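Local atomic coordinates of type II restriction enzyme MspI (Moraxella sp., PDB entry 1SA3), a protein that recognises the double-stranded DNA sequence 5'-CCGG-3' and cuts it after the first cytosine, leaving fragments with 5'-phosphate ends. Residues 72-75 with 76-79; 220-223 with 224-228. One frame throughout, in Å; residues are numbered along the deposited sequence.

Interaction 1: 72-75 with 76-79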
loop_
_atom_site.group_PDB
_atom_site.type_symbol
_atom_site.label_atom_id
_atom_site.label_comp_id
_atom_site.label_asym_id
_atom_site.label_seq_id
_atom_site.Cartn_x
_atom_site.Cartn_y
_atom_site.Cartn_z
ATOM N N LEU E 72 -13.557 9.628 -10.115
ATOM C CA LEU E 72 -14.115 10.926 -9.762
ATOM C C LEU E 72 -13.676 11.968 -10.778
ATOM O O LEU E 72 -12.519 11.986 -11.196
ATOM C CB LEU E 72 -13.619 11.390 -8.390
ATOM C CG LEU E 72 -14.177 10.797 -7.100
ATOM C CD1 LEU E 72 -13.081 10.806 -6.060
ATOM C CD2 LEU E 72 -15.379 11.613 -6.613
ATOM N N ASP E 73 -14.596 12.849 -11.155
ATOM C CA ASP E 73 -14.281 13.912 -12.101
ATOM C C ASP E 73 -13.959 15.183 -11.326
ATOM O O ASP E 73 -14.693 15.575 -10.420
ATOM C CB ASP E 73 -15.463 14.151 -13.038
ATOM C CG ASP E 73 -15.762 12.946 -13.907
ATOM O OD1 ASP E 73 -14.879 12.554 -14.707
ATOM O OD2 ASP E 73 -16.874 12.389 -13.784
ATOM N N LEU E 74 -12.846 15.817 -11.678
ATOM C CA LEU E 74 -12.423 17.041 -11.013
ATOM C C LEU E 74 -13.543 18.076 -10.960
ATOM O O LEU E 74 -13.745 18.731 -9.938
ATOM C CB LEU E 74 -11.214 17.628 -11.745
ATOM C CG LEU E 74 -10.622 18.930 -11.198
ATOM C CD1 LEU E 74 -10.255 18.765 -9.733
ATOM C CD2 LEU E 74 -9.396 19.311 -12.026
ATOM N N ASP E 75 -14.283 18.218 -12.054
ATOM C CA ASP E 75 -15.355 19.207 -12.090
ATOM C C ASP E 75 -16.507 18.962 -11.124
ATOM O O ASP E 75 -17.300 19.861 -10.868
ATOM C CB ASP E 75 -15.910 19.347 -13.510
ATOM C CG ASP E 75 -14.918 19.973 -14.464
ATOM O OD1 ASP E 75 -14.128 20.837 -14.019
ATOM O OD2 ASP E 75 -14.935 19.613 -15.660
ATOM N N ASN E 76 -16.605 17.757 -10.575
ATOM C CA ASN E 76 -17.688 17.463 -9.650
ATOM C C ASN E 76 -17.259 17.724 -8.208
ATOM O O ASN E 76 -18.073 17.679 -7.285
ATOM C CB ASN E 76 -18.150 16.001 -9.811
ATOM C CG ASN E 76 -18.743 15.712 -11.192
ATOM O OD1 ASN E 76 -19.017 16.628 -11.966
ATOM N ND2 ASN E 76 -18.955 14.429 -11.498
ATOM N N ILE E 77 -15.973 18.004 -8.016
ATOM C CA ILE E 77 -15.443 18.261 -6.682
ATOM C C ILE E 77 -15.617 19.727 -6.295
ATOM O O ILE E 77 -15.113 20.623 -6.974
ATOM C CB ILE E 77 -13.950 17.882 -6.619
ATOM C CG1 ILE E 77 -13.785 16.399 -6.979
ATOM C CG2 ILE E 77 -13.396 18.160 -5.225
ATOM C CD1 ILE E 77 -12.362 15.982 -7.258
ATOM N N ILE E 78 -16.327 19.962 -5.198
ATOM C CA ILE E 78 -16.578 21.312 -4.721
ATOM C C ILE E 78 -15.572 21.733 -3.662
ATOM O O ILE E 78 -15.249 22.910 -3.538
ATOM C CB ILE E 78 -18.004 21.439 -4.133
ATOM C CG1 ILE E 78 -19.038 21.046 -5.193
ATOM C CG2 ILE E 78 -18.248 22.852 -3.640
ATOM C CD1 ILE E 78 -18.913 21.790 -6.513
ATOM N N ASP E 79 -15.080 20.773 -2.888
ATOM C CA ASP E 79 -14.102 21.081 -1.860
ATOM C C ASP E 79 -13.267 19.853 -1.549
ATOM O O ASP E 79 -13.700 18.719 -1.770
ATOM C CB ASP E 79 -14.795 21.579 -0.592
ATOM C CG ASP E 79 -13.830 22.246 0.373
ATOM O OD1 ASP E 79 -12.780 22.743 -0.081
ATOM O OD2 ASP E 79 -14.127 22.288 1.581
HETATM O O HOH W 1 -17.327 12.560 -10.305
#
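D73 meets N76 twice, through its backbone carbonyl and beside its side chain, at a single turn of 3-10 type that leads into strand 77-84. The carbonyl O of D73 accepts from the backbone N of N76 at 2.9 Å. The two side chains run the same way, side by side, with CG anti to the carbonyl carbon in each (chi1 -64° in both). Their flat ends are nearly perpendicular, carboxylate and amide planes 84° apart, and OD2 of D73 stays 3.7 Å from ND2 of N76. The amide is held by a water, which accepts from ND2 of N76 at 2.8 Å and from the backbone N of D73 at 2.9 Å, so the N76 side chain is tied back to the start of the turn.

L74 follows with the next bond of the turn, its O taking the backbone N of I77 at 3.0 Å. Its side chain reaches L48 and L67, and I77 also leans on L67; CD1 of L74 and CD1 of I77 come within 4.3 Å. In I77, CG1 sits beside the backbone N (chi1 -59°) and CD1 extends from it, which brings CD1 to 3.9 Å from CA of L74.

D75 comes next in the 3-10 turn, its CB pointing away from 76-79 and its side chain at the exposed surface. Beyond the turn, I78 and D79 both face T105 in a classic beta bulge.

The turn is thus two-sided: D73, D75 and N76 carry polar groups at the exposed surface, while I77 is buried on the other side. Two consecutive i to i+3 backbone bonds set the bend, and the water fastens the N76 amide across it.

Interaction 2: 220-223 with 224-228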
loop_
_atom_site.group_PDB
_atom_site.type_symbol
_atom_site.label_atom_id
_atom_site.label_comp_id
_atom_site.label_asym_id
_atom_site.label_seq_id
_atom_site.Cartn_x
_atom_site.Cartn_y
_atom_site.Cartn_z
ATOM N N LYS E 220 -3.510 2.668 -7.076
ATOM C CA LYS E 220 -4.525 1.655 -7.343
ATOM C C LYS E 220 -5.600 1.563 -6.266
ATOM O O LYS E 220 -5.282 1.643 -5.084
ATOM C CB LYS E 220 -3.852 0.287 -7.438
ATOM C CG LYS E 220 -2.869 0.119 -8.584
ATOM C CD LYS E 220 -3.568 -0.247 -9.883
ATOM C CE LYS E 220 -2.548 -0.644 -10.949
ATOM N NZ LYS E 220 -3.182 -1.140 -12.208
ATOM N N ASN E 221 -6.868 1.416 -6.662
ATOM C CA ASN E 221 -7.909 1.200 -5.656
ATOM C C ASN E 221 -7.719 -0.282 -5.274
ATOM O O ASN E 221 -7.029 -1.030 -5.988
ATOM C CB ASN E 221 -9.327 1.465 -6.212
ATOM C CG ASN E 221 -9.651 0.649 -7.460
ATOM O OD1 ASN E 221 -9.556 -0.577 -7.463
ATOM N ND2 ASN E 221 -10.047 1.337 -8.523
ATOM N N ILE E 222 -8.314 -0.716 -4.167
ATOM C CA ILE E 222 -8.119 -2.091 -3.723
ATOM C C ILE E 222 -8.579 -3.145 -4.725
ATOM O O ILE E 222 -7.875 -4.132 -4.943
ATOM C CB ILE E 222 -8.791 -2.337 -2.351
ATOM C CG1 ILE E 222 -8.307 -1.289 -1.342
ATOM C CG2 ILE E 222 -8.436 -3.722 -1.831
ATOM C CD1 ILE E 222 -6.783 -1.205 -1.207
ATOM N N ASP E 223 -9.745 -2.949 -5.338
ATOM C CA ASP E 223 -10.235 -3.921 -6.317
ATOM C C ASP E 223 -9.205 -4.185 -7.409
ATOM O O ASP E 223 -8.891 -5.337 -7.704
ATOM C CB ASP E 223 -11.542 -3.445 -6.967
ATOM C CG ASP E 223 -12.752 -3.639 -6.071
ATOM O OD1 ASP E 223 -12.606 -4.220 -4.973
ATOM O OD2 ASP E 223 -13.851 -3.207 -6.473
ATOM N N ASP E 224 -8.676 -3.116 -8.005
ATOM C CA ASP E 224 -7.693 -3.262 -9.075
ATOM C C ASP E 224 -6.388 -3.879 -8.607
ATOM O O ASP E 224 -5.781 -4.687 -9.323
ATOM C CB ASP E 224 -7.413 -1.914 -9.736
ATOM C CG ASP E 224 -8.615 -1.376 -10.482
ATOM O OD1 ASP E 224 -9.580 -2.136 -10.682
ATOM O OD2 ASP E 224 -8.598 -0.197 -10.877
ATOM N N TYR E 225 -5.945 -3.507 -7.410
ATOM C CA TYR E 225 -4.705 -4.063 -6.887
ATOM C C TYR E 225 -4.862 -5.579 -6.763
ATOM O O TYR E 225 -3.982 -6.343 -7.169
ATOM C CB TYR E 225 -4.385 -3.470 -5.513
ATOM C CG TYR E 225 -3.143 -4.061 -4.879
ATOM C CD1 TYR E 225 -1.867 -3.608 -5.237
ATOM C CD2 TYR E 225 -3.239 -5.083 -3.930
ATOM C CE1 TYR E 225 -0.718 -4.156 -4.663
ATOM C CE2 TYR E 225 -2.096 -5.636 -3.350
ATOM C CZ TYR E 225 -0.841 -5.169 -3.719
ATOM O OH TYR E 225 0.290 -5.704 -3.134
ATOM N N VAL E 226 -5.990 -6.004 -6.199
ATOM C CA VAL E 226 -6.263 -7.430 -6.026
ATOM C C VAL E 226 -6.269 -8.135 -7.385
ATOM O O VAL E 226 -5.636 -9.174 -7.554
ATOM C CB VAL E 226 -7.622 -7.657 -5.319
ATOM C CG1 VAL E 226 -7.987 -9.149 -5.330
ATOM C CG2 VAL E 226 -7.549 -7.149 -3.882
ATOM N N SER E 227 -6.981 -7.565 -8.351
ATOM C CA SER E 227 -7.033 -8.153 -9.688
ATOM C C SER E 227 -5.631 -8.304 -10.256
ATOM O O SER E 227 -5.305 -9.337 -10.844
ATOM C CB SER E 227 -7.867 -7.282 -10.630
ATOM O OG SER E 227 -9.218 -7.237 -10.208
ATOM N N ASP E 228 -4.800 -7.279 -10.084
ATOM C CA ASP E 228 -3.433 -7.330 -10.593
ATOM C C ASP E 228 -2.639 -8.467 -9.955
ATOM O O ASP E 228 -1.948 -9.210 -10.652
ATOM C CB ASP E 228 -2.700 -6.007 -10.344
ATOM C CG ASP E 228 -3.271 -4.853 -11.157
ATOM O OD1 ASP E 228 -3.978 -5.104 -12.155
ATOM O OD2 ASP E 228 -2.996 -3.691 -10.799
HETATM O O HOH W 2 -6.983 1.665 -9.454
HETATM O O HOH W 3 -10.614 -7.464 -7.705
#
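With CG of N221 placed between its backbone N and carbonyl carbon (chi1 55°), the side-chain amide folds over the start of helix 222-234 and meets D224. OD1 of N221 receives the backbone N of D224 at 2.7 Å along an almost straight N-H (171°), capping the first turn. D224 answers from its own side chain: with CG beside the backbone N (chi1 -67°), OD2 comes to 3.2 Å from ND2 of N221, a weak and bent bond. ND2 has a second acceptor in the O of A69. A water completes the join, accepting from the backbone N of N221 and donating to OD2 of D224, each at 2.8 Å.

One residue earlier, K220 bends at its second torsion and passes CB of D224 at about a right angle, its CD 4.2 Å away. Its NZ then meets OD2 of D228 at 2.9 Å in a salt bridge whose hydrogen bond is weak, lysine and aspartate arriving from opposite directions.

Regular helix bonds follow, beginning with Y225 N to the O of N221. On the buried face, CG2 of I222 packs on CG2 of V226 at 4.1 Å, and the Y225 ring rests against helix 179-188 and strand 203-210, its OH bonded to the terminal OXT of G262. The carboxylate of D223 makes salt bridges with R184 (through OD1) and K193 (through OD2). A second water donates to the O of D223 and also bonds OG of S227.

Acidic residues in the first turn, D223 and D224, should interact favourably with the helix dipole. The motif is an asparagine N-cap in which the return half of a capping box, from the D224 carboxylate to the backbone N of N221, runs through a water; here it turns edge strand 213-221 directly into helix 222-234.

How the interactions relate
Interactions 1 and 2 occur in series along the chain, with their centres 23 Å apart and about 9 Å between nearest atoms, so they do not touch. Both belong to the same five-stranded mixed sheet, that of a PD-(D/E)XK nuclease, at its two outermost strands within the chain. Residues 72-79 lead from helix 57-69 into strand 77-84, whereas residues 220-228 lead from strand 213-221 out into helix 222-234. Interaction 1 lies far out at the surface, interaction 2 nearer the chain's centre. Strand 77-84 ends at D84, which with E35 and D99 binds sodium. Both contacts are structural connections of the sheet, their nearest atoms about 23 Å and 12 Å from the DNA.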